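PDB 1FKM: GTPase-activating protein GYP1 from Saccharomyces cerevisiae, which stimulates GTP hydrolysis by Ypt/Rab GTPases such as Ypt1 and Ypt7, supplying arginine and glutamine fingers in trans, here represented by its TBC GAP domain. Local coordinates for residues P35-I47 against F140-I154. Residues are numbered along the deposited sequence; the frame is centred on the assembly and turned at random.
Sequences PKIHRPVVWKLLI and FFETFLTEYLPPSQI
Lys-44 lies over Phe-144, its CE 3.7 Å from the ring centroid and almost on the ring normal. NZ, 4.7 Å from that centroid, adds a cation-pi interaction. With CG anti to the carbonyl carbon (chi1 -64°) and near CZ, the extended chain sets CE over the ring centre and carries NZ up off the face toward Glu-147, where a long salt bridge joins NZ and OE1 at 3.5 Å. Two waters reinforce it: each accepts from NZ and donates to the carboxylate, one to OE1 and the other to OE2, and the first also donates to the Phe-144 carbonyl. The stronger partner of NZ is Asp-177 of helix 168-186, with which it forms a salt bridge.

Nonpolar packing fills the centre, where the N-to-C directions of helices 39-46 and 140-145 make 132°, closer to antiparallel than parallel. Thr-143 sits over one face of the Trp-43 indole, its methyl CG2 making a CH-pi contact 4.1 Å from the six-membered ring centroid. The Phe-140 ring is perpendicular to that six-membered ring but approaches obliquely, CD1 against CE3, while CD1 of Ile-47 reaches CZ of Phe-140 at 3.5 Å. Pro-40 CG rests in van der Waals contact against Thr-143 O, Thr-146 OG1 and Glu-147 CB. At the far end, Lys-36 and Ile-37 pack on Ile-154 and Pro-151 through aliphatic carbons.

No direct hydrogen bond crosses between the segments; one water instead donates to both Lys-36 O and Thr-146 OG1, and that hydroxyl donates to Thr-143 O (2.6 Å). In this all-helical TBC domain, away from both catalytic fingers, aromatic and aliphatic packing thus joins the two segments, while Glu-147, largely through water, and Asp-177 probably stabilise the charged ammonium.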
ATOM      1  N   PRO A  35       9.631 -13.635   0.708  1.00 20.46           N
ATOM      2  CA  PRO A  35       9.649 -14.411  -0.536  1.00 22.09           C
ATOM      3  C   PRO A  35       8.266 -14.272  -1.173  1.00 22.73           C
ATOM      4  O   PRO A  35       7.256 -14.364  -0.476  1.00 20.17           O
ATOM      5  CB  PRO A  35       9.910 -15.831  -0.045  1.00 21.70           C
ATOM      6  CG  PRO A  35      10.782 -15.606   1.166  1.00 22.44           C
ATOM      7  CD  PRO A  35      10.089 -14.454   1.847  1.00 21.55           C
ATOM      8  N   LYS A  36       8.215 -14.061  -2.484  1.00 22.32           N
ATOM      9  CA  LYS A  36       6.929 -13.877  -3.150  1.00 25.59           C
ATOM     10  C   LYS A  36       5.888 -14.956  -2.859  1.00 24.32           C
ATOM     11  O   LYS A  36       4.709 -14.647  -2.690  1.00 23.77           O
ATOM     12  CB  LYS A  36       7.123 -13.731  -4.666  1.00 34.08           C
ATOM     13  CG  LYS A  36       7.781 -14.911  -5.358  1.00 40.96           C
ATOM     14  CD  LYS A  36       7.823 -14.686  -6.865  1.00 47.96           C
ATOM     15  CE  LYS A  36       8.484 -15.845  -7.603  1.00 50.68           C
ATOM     16  NZ  LYS A  36       9.925 -15.974  -7.254  1.00 57.46           N
ATOM     17  N   ILE A  37       6.300 -16.213  -2.781  1.00 23.96           N
ATOM     18  CA  ILE A  37       5.333 -17.273  -2.517  1.00 23.83           C
ATOM     19  C   ILE A  37       4.657 -17.133  -1.140  1.00 24.33           C
ATOM     20  O   ILE A  37       3.534 -17.601  -0.941  1.00 22.41           O
ATOM     21  CB  ILE A  37       5.987 -18.670  -2.636  1.00 32.16           C
ATOM     22  CG1 ILE A  37       4.905 -19.749  -2.576  1.00 34.71           C
ATOM     23  CG2 ILE A  37       7.013 -18.876  -1.524  1.00 32.40           C
ATOM     24  CD1 ILE A  37       5.427 -21.149  -2.807  1.00 41.04           C
ATOM     25  N   HIS A  38       5.324 -16.466  -0.203  1.00 20.66           N
ATOM     26  CA  HIS A  38       4.772 -16.295   1.142  1.00 21.19           C
ATOM     27  C   HIS A  38       4.036 -14.989   1.401  1.00 19.55           C
ATOM     28  O   HIS A  38       3.349 -14.860   2.415  1.00 18.68           O
ATOM     29  CB  HIS A  38       5.883 -16.426   2.190  1.00 25.03           C
ATOM     30  CG  HIS A  38       6.330 -17.834   2.416  1.00 25.92           C
ATOM     31  ND1 HIS A  38       7.635 -18.238   2.235  1.00 27.89           N
ATOM     32  CD2 HIS A  38       5.645 -18.935   2.801  1.00 25.42           C
ATOM     33  CE1 HIS A  38       7.734 -19.529   2.497  1.00 25.49           C
ATOM     34  NE2 HIS A  38       6.540 -19.976   2.843  1.00 28.85           N
ATOM     35  N   ARG A  39       4.159 -14.019   0.504  1.00 20.44           N
ATOM     36  CA  ARG A  39       3.502 -12.738   0.741  1.00 20.03           C
ATOM     37  C   ARG A  39       2.019 -12.753   1.093  1.00 19.60           C
ATOM     38  O   ARG A  39       1.607 -12.083   2.039  1.00 21.99           O
ATOM     39  CB  ARG A  39       3.735 -11.779  -0.431  1.00 23.29           C
ATOM     40  CG  ARG A  39       5.119 -11.162  -0.426  1.00 24.11           C
ATOM     41  CD  ARG A  39       5.169  -9.874  -1.242  1.00 23.87           C
ATOM     42  NE  ARG A  39       6.482  -9.245  -1.153  1.00 22.16           N
ATOM     43  CZ  ARG A  39       7.424  -9.326  -2.087  1.00 24.05           C
ATOM     44  NH1 ARG A  39       7.208 -10.013  -3.203  1.00 25.18           N
ATOM     45  NH2 ARG A  39       8.588  -8.720  -1.901  1.00 24.55           N
ATOM     46  N   PRO A  40       1.191 -13.493   0.341  1.00 18.96           N
ATOM     47  CA  PRO A  40      -0.236 -13.504   0.676  1.00 20.90           C
ATOM     48  C   PRO A  40      -0.494 -13.773   2.157  1.00 22.44           C
ATOM     49  O   PRO A  40      -1.098 -12.953   2.851  1.00 22.05           O
ATOM     50  CB  PRO A  40      -0.787 -14.608  -0.222  1.00 17.80           C
ATOM     51  CG  PRO A  40       0.077 -14.478  -1.447  1.00 17.27           C
ATOM     52  CD  PRO A  40       1.455 -14.334  -0.840  1.00 17.22           C
ATOM     53  N   VAL A  41      -0.019 -14.917   2.638  1.00 21.02           N
ATOM     54  CA  VAL A  41      -0.212 -15.285   4.036  1.00 20.24           C
ATOM     55  C   VAL A  41       0.451 -14.324   5.021  1.00 18.87           C
ATOM     56  O   VAL A  41      -0.186 -13.862   5.968  1.00 19.30           O
ATOM     57  CB  VAL A  41       0.312 -16.707   4.307  1.00 24.99           C
ATOM     58  CG1 VAL A  41       0.310 -16.991   5.803  1.00 27.31           C
ATOM     59  CG2 VAL A  41      -0.569 -17.719   3.590  1.00 30.36           C
ATOM     60  N   VAL A  42       1.722 -14.011   4.791  1.00 16.21           N
ATOM     61  CA  VAL A  42       2.452 -13.131   5.698  1.00 16.53           C
ATOM     62  C   VAL A  42       1.875 -11.726   5.778  1.00 14.97           C
ATOM     63  O   VAL A  42       1.805 -11.154   6.861  1.00 15.68           O
ATOM     64  CB  VAL A  42       3.955 -13.066   5.326  1.00 17.23           C
ATOM     65  CG1 VAL A  42       4.692 -12.133   6.285  1.00 17.14           C
ATOM     66  CG2 VAL A  42       4.562 -14.467   5.399  1.00 17.20           C
ATOM     67  N   TRP A  43       1.464 -11.158   4.645  1.00 17.77           N
ATOM     68  CA  TRP A  43       0.872  -9.826   4.675  1.00 18.00           C
ATOM     69  C   TRP A  43      -0.417  -9.834   5.507  1.00 17.93           C
ATOM     70  O   TRP A  43      -0.675  -8.911   6.279  1.00 18.54           O
ATOM     71  CB  TRP A  43       0.563  -9.341   3.257  1.00 18.70           C
ATOM     72  CG  TRP A  43       1.721  -8.691   2.566  1.00 19.07           C
ATOM     73  CD1 TRP A  43       3.058  -8.936   2.774  1.00 19.15           C
ATOM     74  CD2 TRP A  43       1.650  -7.728   1.506  1.00 19.58           C
ATOM     75  NE1 TRP A  43       3.817  -8.182   1.901  1.00 21.50           N
ATOM     76  CE2 TRP A  43       2.978  -7.434   1.114  1.00 19.94           C
ATOM     77  CE3 TRP A  43       0.590  -7.085   0.849  1.00 18.43           C
ATOM     78  CZ2 TRP A  43       3.274  -6.529   0.094  1.00 19.23           C
ATOM     79  CZ3 TRP A  43       0.887  -6.179  -0.173  1.00 18.97           C
ATOM     80  CH2 TRP A  43       2.215  -5.912  -0.536  1.00 19.26           C
ATOM     81  N   LYS A  44      -1.229 -10.872   5.346  1.00 15.84           N
ATOM     82  CA  LYS A  44      -2.481 -10.961   6.098  1.00 16.23           C
ATOM     83  C   LYS A  44      -2.215 -11.120   7.592  1.00 17.52           C
ATOM     84  O   LYS A  44      -2.957 -10.586   8.419  1.00 17.72           O
ATOM     85  CB  LYS A  44      -3.333 -12.112   5.571  1.00 14.68           C
ATOM     86  CG  LYS A  44      -3.788 -11.899   4.126  1.00 15.79           C
ATOM     87  CD  LYS A  44      -4.561 -13.093   3.586  1.00 18.39           C
ATOM     88  CE  LYS A  44      -4.791 -12.959   2.077  1.00 21.35           C
ATOM     89  NZ  LYS A  44      -5.442 -14.169   1.498  1.00 24.13           N
ATOM     90  N   LEU A  45      -1.150 -11.835   7.940  1.00 19.36           N
ATOM     91  CA  LEU A  45      -0.802 -12.018   9.348  1.00 20.14           C
ATOM     92  C   LEU A  45      -0.257 -10.720   9.945  1.00 20.29           C
ATOM     93  O   LEU A  45      -0.653 -10.315  11.035  1.00 20.49           O
ATOM     94  CB  LEU A  45       0.246 -13.128   9.509  1.00 21.56           C
ATOM     95  CG  LEU A  45      -0.210 -14.580   9.312  1.00 22.87           C
ATOM     96  CD1 LEU A  45       1.006 -15.491   9.183  1.00 20.80           C
ATOM     97  CD2 LEU A  45      -1.086 -15.001  10.495  1.00 23.24           C
ATOM     98  N   LEU A  46       0.638 -10.052   9.221  1.00 18.44           N
ATOM     99  CA  LEU A  46       1.235  -8.820   9.730  1.00 20.21           C
ATOM    100  C   LEU A  46       0.268  -7.654   9.891  1.00 21.31           C
ATOM    101  O   LEU A  46       0.407  -6.853  10.815  1.00 22.14           O
ATOM    102  CB  LEU A  46       2.401  -8.389   8.833  1.00 20.65           C
ATOM    103  CG  LEU A  46       3.609  -9.332   8.818  1.00 21.23           C
ATOM    104  CD1 LEU A  46       4.626  -8.852   7.779  1.00 24.17           C
ATOM    105  CD2 LEU A  46       4.234  -9.385  10.212  1.00 24.24           C
ATOM    106  N   ILE A  47      -0.713  -7.554   9.003  1.00 22.69           N
ATOM    107  CA  ILE A  47      -1.664  -6.451   9.076  1.00 24.05           C
ATOM    108  C   ILE A  47      -2.773  -6.701  10.105  1.00 24.93           C
ATOM    109  O   ILE A  47      -3.606  -5.827  10.362  1.00 26.87           O
ATOM    110  CB  ILE A  47      -2.274  -6.154   7.678  1.00 26.44           C
ATOM    111  CG1 ILE A  47      -2.822  -4.725   7.651  1.00 28.20           C
ATOM    112  CG2 ILE A  47      -3.367  -7.169   7.342  1.00 26.19           C
ATOM    113  CD1 ILE A  47      -3.274  -4.274   6.286  1.00 32.05           C
ATOM    114  N   PHE A 140      -2.399  -4.737  -2.414  1.00 17.96           N
ATOM    115  CA  PHE A 140      -3.055  -5.834  -1.700  1.00 17.19           C
ATOM    116  C   PHE A 140      -3.729  -6.760  -2.704  1.00 18.03           C
ATOM    117  O   PHE A 140      -3.557  -7.976  -2.651  1.00 17.51           O
ATOM    118  CB  PHE A 140      -4.146  -5.304  -0.760  1.00 19.62           C
ATOM    119  CG  PHE A 140      -3.625  -4.727   0.523  1.00 23.51           C
ATOM    120  CD1 PHE A 140      -2.776  -5.463   1.340  1.00 24.69           C
ATOM    121  CD2 PHE A 140      -4.005  -3.451   0.926  1.00 25.96           C
ATOM    122  CE1 PHE A 140      -2.310  -4.938   2.540  1.00 26.98           C
ATOM    123  CE2 PHE A 140      -3.543  -2.917   2.126  1.00 28.34           C
ATOM    124  CZ  PHE A 140      -2.697  -3.660   2.933  1.00 27.73           C
ATOM    125  N   PHE A 141      -4.512  -6.162  -3.603  1.00 15.12           N
ATOM    126  CA  PHE A 141      -5.254  -6.917  -4.614  1.00 15.69           C
ATOM    127  C   PHE A 141      -4.327  -7.794  -5.429  1.00 16.02           C
ATOM    128  O   PHE A 141      -4.545  -8.996  -5.551  1.00 15.17           O
ATOM    129  CB  PHE A 141      -6.009  -5.966  -5.560  1.00 17.92           C
ATOM    130  CG  PHE A 141      -6.883  -6.676  -6.561  1.00 20.78           C
ATOM    131  CD1 PHE A 141      -8.105  -7.217  -6.177  1.00 21.73           C
ATOM    132  CD2 PHE A 141      -6.462  -6.843  -7.875  1.00 21.92           C
ATOM    133  CE1 PHE A 141      -8.897  -7.920  -7.085  1.00 23.05           C
ATOM    134  CE2 PHE A 141      -7.247  -7.546  -8.794  1.00 22.25           C
ATOM    135  CZ  PHE A 141      -8.461  -8.086  -8.401  1.00 20.98           C
ATOM    136  N   GLU A 142      -3.294  -7.175  -5.984  1.00 19.27           N
ATOM    137  CA  GLU A 142      -2.321  -7.871  -6.818  1.00 20.22           C
ATOM    138  C   GLU A 142      -1.558  -8.962  -6.065  1.00 20.38           C
ATOM    139  O   GLU A 142      -1.397 -10.068  -6.571  1.00 20.14           O
ATOM    140  CB  GLU A 142      -1.355  -6.842  -7.412  1.00 26.34           C
ATOM    141  CG  GLU A 142      -0.250  -7.417  -8.243  1.00 30.55           C
ATOM    142  CD  GLU A 142       0.468  -6.347  -9.043  1.00 30.82           C
ATOM    143  OE1 GLU A 142      -0.169  -5.321  -9.393  1.00 30.69           O
ATOM    144  OE2 GLU A 142       1.661  -6.543  -9.329  1.00 30.77           O
ATOM    145  N   THR A 143      -1.089  -8.657  -4.860  1.00 16.49           N
ATOM    146  CA  THR A 143      -0.364  -9.645  -4.065  1.00 17.55           C
ATOM    147  C   THR A 143      -1.260 -10.820  -3.656  1.00 15.35           C
ATOM    148  O   THR A 143      -0.855 -11.987  -3.730  1.00 16.87           O
ATOM    149  CB  THR A 143       0.233  -8.992  -2.803  1.00 20.27           C
ATOM    150  OG1 THR A 143       1.167  -7.982  -3.200  1.00 20.75           O
ATOM    151  CG2 THR A 143       0.946 -10.024  -1.943  1.00 24.42           C
ATOM    152  N   PHE A 144      -2.481 -10.530  -3.228  1.00 17.82           N
ATOM    153  CA  PHE A 144      -3.387 -11.603  -2.834  1.00 17.47           C
ATOM    154  C   PHE A 144      -3.781 -12.462  -4.035  1.00 18.33           C
ATOM    155  O   PHE A 144      -4.084 -13.644  -3.891  1.00 17.19           O
ATOM    156  CB  PHE A 144      -4.622 -11.017  -2.155  1.00 18.29           C
ATOM    157  CG  PHE A 144      -4.327 -10.376  -0.832  1.00 16.52           C
ATOM    158  CD1 PHE A 144      -3.063 -10.496  -0.255  1.00 17.51           C
ATOM    159  CD2 PHE A 144      -5.305  -9.649  -0.160  1.00 17.82           C
ATOM    160  CE1 PHE A 144      -2.776  -9.897   0.973  1.00 18.65           C
ATOM    161  CE2 PHE A 144      -5.027  -9.051   1.062  1.00 17.86           C
ATOM    162  CZ  PHE A 144      -3.760  -9.173   1.630  1.00 17.78           C
ATOM    163  N   LEU A 145      -3.768 -11.860  -5.221  1.00 17.39           N
ATOM    164  CA  LEU A 145      -4.097 -12.577  -6.451  1.00 21.15           C
ATOM    165  C   LEU A 145      -3.065 -13.665  -6.730  1.00 20.34           C
ATOM    166  O   LEU A 145      -3.408 -14.711  -7.265  1.00 19.59           O
ATOM    167  CB  LEU A 145      -4.094 -11.626  -7.653  1.00 27.50           C
ATOM    168  CG  LEU A 145      -5.373 -11.196  -8.368  1.00 33.22           C
ATOM    169  CD1 LEU A 145      -4.981 -10.337  -9.570  1.00 32.69           C
ATOM    170  CD2 LEU A 145      -6.173 -12.410  -8.831  1.00 31.83           C
ATOM    171  N   THR A 146      -1.802 -13.419  -6.378  1.00 21.10           N
ATOM    172  CA  THR A 146      -0.749 -14.392  -6.661  1.00 20.91           C
ATOM    173  C   THR A 146      -0.956 -15.735  -5.985  1.00 21.66           C
ATOM    174  O   THR A 146      -0.433 -16.744  -6.443  1.00 23.45           O
ATOM    175  CB  THR A 146       0.675 -13.863  -6.295  1.00 19.26           C
ATOM    176  OG1 THR A 146       0.787 -13.667  -4.879  1.00 18.57           O
ATOM    177  CG2 THR A 146       0.954 -12.548  -7.018  1.00 18.03           C
ATOM    178  N   GLU A 147      -1.717 -15.751  -4.899  1.00 21.43           N
ATOM    179  CA  GLU A 147      -1.974 -16.997  -4.187  1.00 23.01           C
ATOM    180  C   GLU A 147      -2.809 -17.966  -5.028  1.00 22.25           C
ATOM    181  O   GLU A 147      -2.829 -19.163  -4.756  1.00 22.48           O
ATOM    182  CB  GLU A 147      -2.708 -16.715  -2.875  1.00 27.69           C
ATOM    183  CG  GLU A 147      -2.659 -17.874  -1.898  1.00 33.39           C
ATOM    184  CD  GLU A 147      -3.315 -17.552  -0.571  1.00 35.79           C
ATOM    185  OE1 GLU A 147      -4.283 -16.762  -0.552  1.00 36.58           O
ATOM    186  OE2 GLU A 147      -2.867 -18.099   0.455  1.00 39.43           O
ATOM    187  N   TYR A 148      -3.498 -17.449  -6.041  1.00 21.88           N
ATOM    188  CA  TYR A 148      -4.349 -18.284  -6.900  1.00 23.20           C
ATOM    189  C   TYR A 148      -3.665 -18.777  -8.173  1.00 24.59           C
ATOM    190  O   TYR A 148      -4.270 -19.491  -8.977  1.00 23.17           O
ATOM    191  CB  TYR A 148      -5.624 -17.520  -7.267  1.00 23.81           C
ATOM    192  CG  TYR A 148      -6.506 -17.235  -6.077  1.00 24.20           C
ATOM    193  CD1 TYR A 148      -7.468 -18.157  -5.657  1.00 25.20           C
ATOM    194  CD2 TYR A 148      -6.354 -16.063  -5.343  1.00 24.15           C
ATOM    195  CE1 TYR A 148      -8.255 -17.915  -4.536  1.00 25.45           C
ATOM    196  CE2 TYR A 148      -7.136 -15.813  -4.218  1.00 26.01           C
ATOM    197  CZ  TYR A 148      -8.082 -16.741  -3.821  1.00 26.18           C
ATOM    198  OH  TYR A 148      -8.847 -16.494  -2.708  1.00 26.41           O
ATOM    199  N   LEU A 149      -2.409 -18.384  -8.354  1.00 26.30           N
ATOM    200  CA  LEU A 149      -1.624 -18.784  -9.515  1.00 27.54           C
ATOM    201  C   LEU A 149      -0.588 -19.806  -9.084  1.00 28.31           C
ATOM    202  O   LEU A 149      -0.235 -19.878  -7.907  1.00 26.33           O
ATOM    203  CB  LEU A 149      -0.870 -17.583 -10.093  1.00 30.11           C
ATOM    204  CG  LEU A 149      -1.601 -16.534 -10.926  1.00 30.89           C
ATOM    205  CD1 LEU A 149      -0.686 -15.346 -11.165  1.00 32.43           C
ATOM    206  CD2 LEU A 149      -2.033 -17.155 -12.241  1.00 32.62           C
ATOM    207  N   PRO A 150      -0.095 -20.622 -10.032  1.00 30.21           N
ATOM    208  CA  PRO A 150       0.926 -21.610  -9.673  1.00 30.93           C
ATOM    209  C   PRO A 150       2.136 -20.773  -9.250  1.00 31.20           C
ATOM    210  O   PRO A 150       2.391 -19.718  -9.837  1.00 30.41           O
ATOM    211  CB  PRO A 150       1.178 -22.343 -10.993  1.00 31.46           C
ATOM    212  CG  PRO A 150      -0.147 -22.242 -11.699  1.00 33.14           C
ATOM    213  CD  PRO A 150      -0.547 -20.807 -11.423  1.00 31.95           C
ATOM    214  N   PRO A 151       2.888 -21.217  -8.232  1.00 29.45           N
ATOM    215  CA  PRO A 151       4.055 -20.442  -7.796  1.00 29.50           C
ATOM    216  C   PRO A 151       4.973 -20.025  -8.946  1.00 28.54           C
ATOM    217  O   PRO A 151       5.534 -18.928  -8.946  1.00 27.60           O
ATOM    218  CB  PRO A 151       4.745 -21.390  -6.821  1.00 36.10           C
ATOM    219  CG  PRO A 151       3.586 -22.119  -6.206  1.00 37.80           C
ATOM    220  CD  PRO A 151       2.724 -22.430  -7.409  1.00 36.17           C
ATOM    221  N   SER A 152       5.110 -20.904  -9.931  1.00 29.56           N
ATOM    222  CA  SER A 152       5.971 -20.640 -11.075  1.00 29.91           C
ATOM    223  C   SER A 152       5.440 -19.573 -12.028  1.00 30.18           C
ATOM    224  O   SER A 152       6.130 -19.187 -12.969  1.00 31.87           O
ATOM    225  CB  SER A 152       6.231 -21.945 -11.840  1.00 28.05           C
ATOM    226  OG  SER A 152       5.025 -22.665 -12.048  1.00 27.13           O
ATOM    227  N   GLN A 153       4.228 -19.082 -11.784  1.00 23.64           N
ATOM    228  CA  GLN A 153       3.649 -18.060 -12.655  1.00 24.20           C
ATOM    229  C   GLN A 153       3.344 -16.740 -11.948  1.00 24.50           C
ATOM    230  O   GLN A 153       2.710 -15.863 -12.521  1.00 23.15           O
ATOM    231  CB  GLN A 153       2.366 -18.584 -13.309  1.00 31.28           C
ATOM    232  CG  GLN A 153       2.584 -19.713 -14.299  1.00 33.27           C
ATOM    233  CD  GLN A 153       1.284 -20.204 -14.914  1.00 36.47           C
ATOM    234  OE1 GLN A 153       0.467 -19.409 -15.376  1.00 38.30           O
ATOM    235  NE2 GLN A 153       1.090 -21.519 -14.928  1.00 33.36           N
ATOM    236  N   ILE A 154       3.802 -16.596 -10.709  1.00 24.00           N
ATOM    237  CA  ILE A 154       3.555 -15.376  -9.947  1.00 25.04           C
ATOM    238  C   ILE A 154       4.063 -14.116 -10.644  1.00 26.13           C
ATOM    239  O   ILE A 154       3.448 -13.057 -10.545  1.00 24.70           O
ATOM    240  CB  ILE A 154       4.183 -15.483  -8.536  1.00 30.06           C
ATOM    241  CG1 ILE A 154       3.405 -16.516  -7.719  1.00 30.99           C
ATOM    242  CG2 ILE A 154       4.157 -14.134  -7.837  1.00 31.54           C
ATOM    243  CD1 ILE A 154       3.953 -16.754  -6.323  1.00 33.04           C
TER
HETATM  244  O   HOH W   1       3.238 -12.774  -3.905  1.00 22.05           O
HETATM  245  O   HOH W   2      -5.041 -14.417  -1.406  1.00 26.73           O
HETATM  246  O   HOH W   3      -3.877 -16.357   2.369  1.00 39.79           O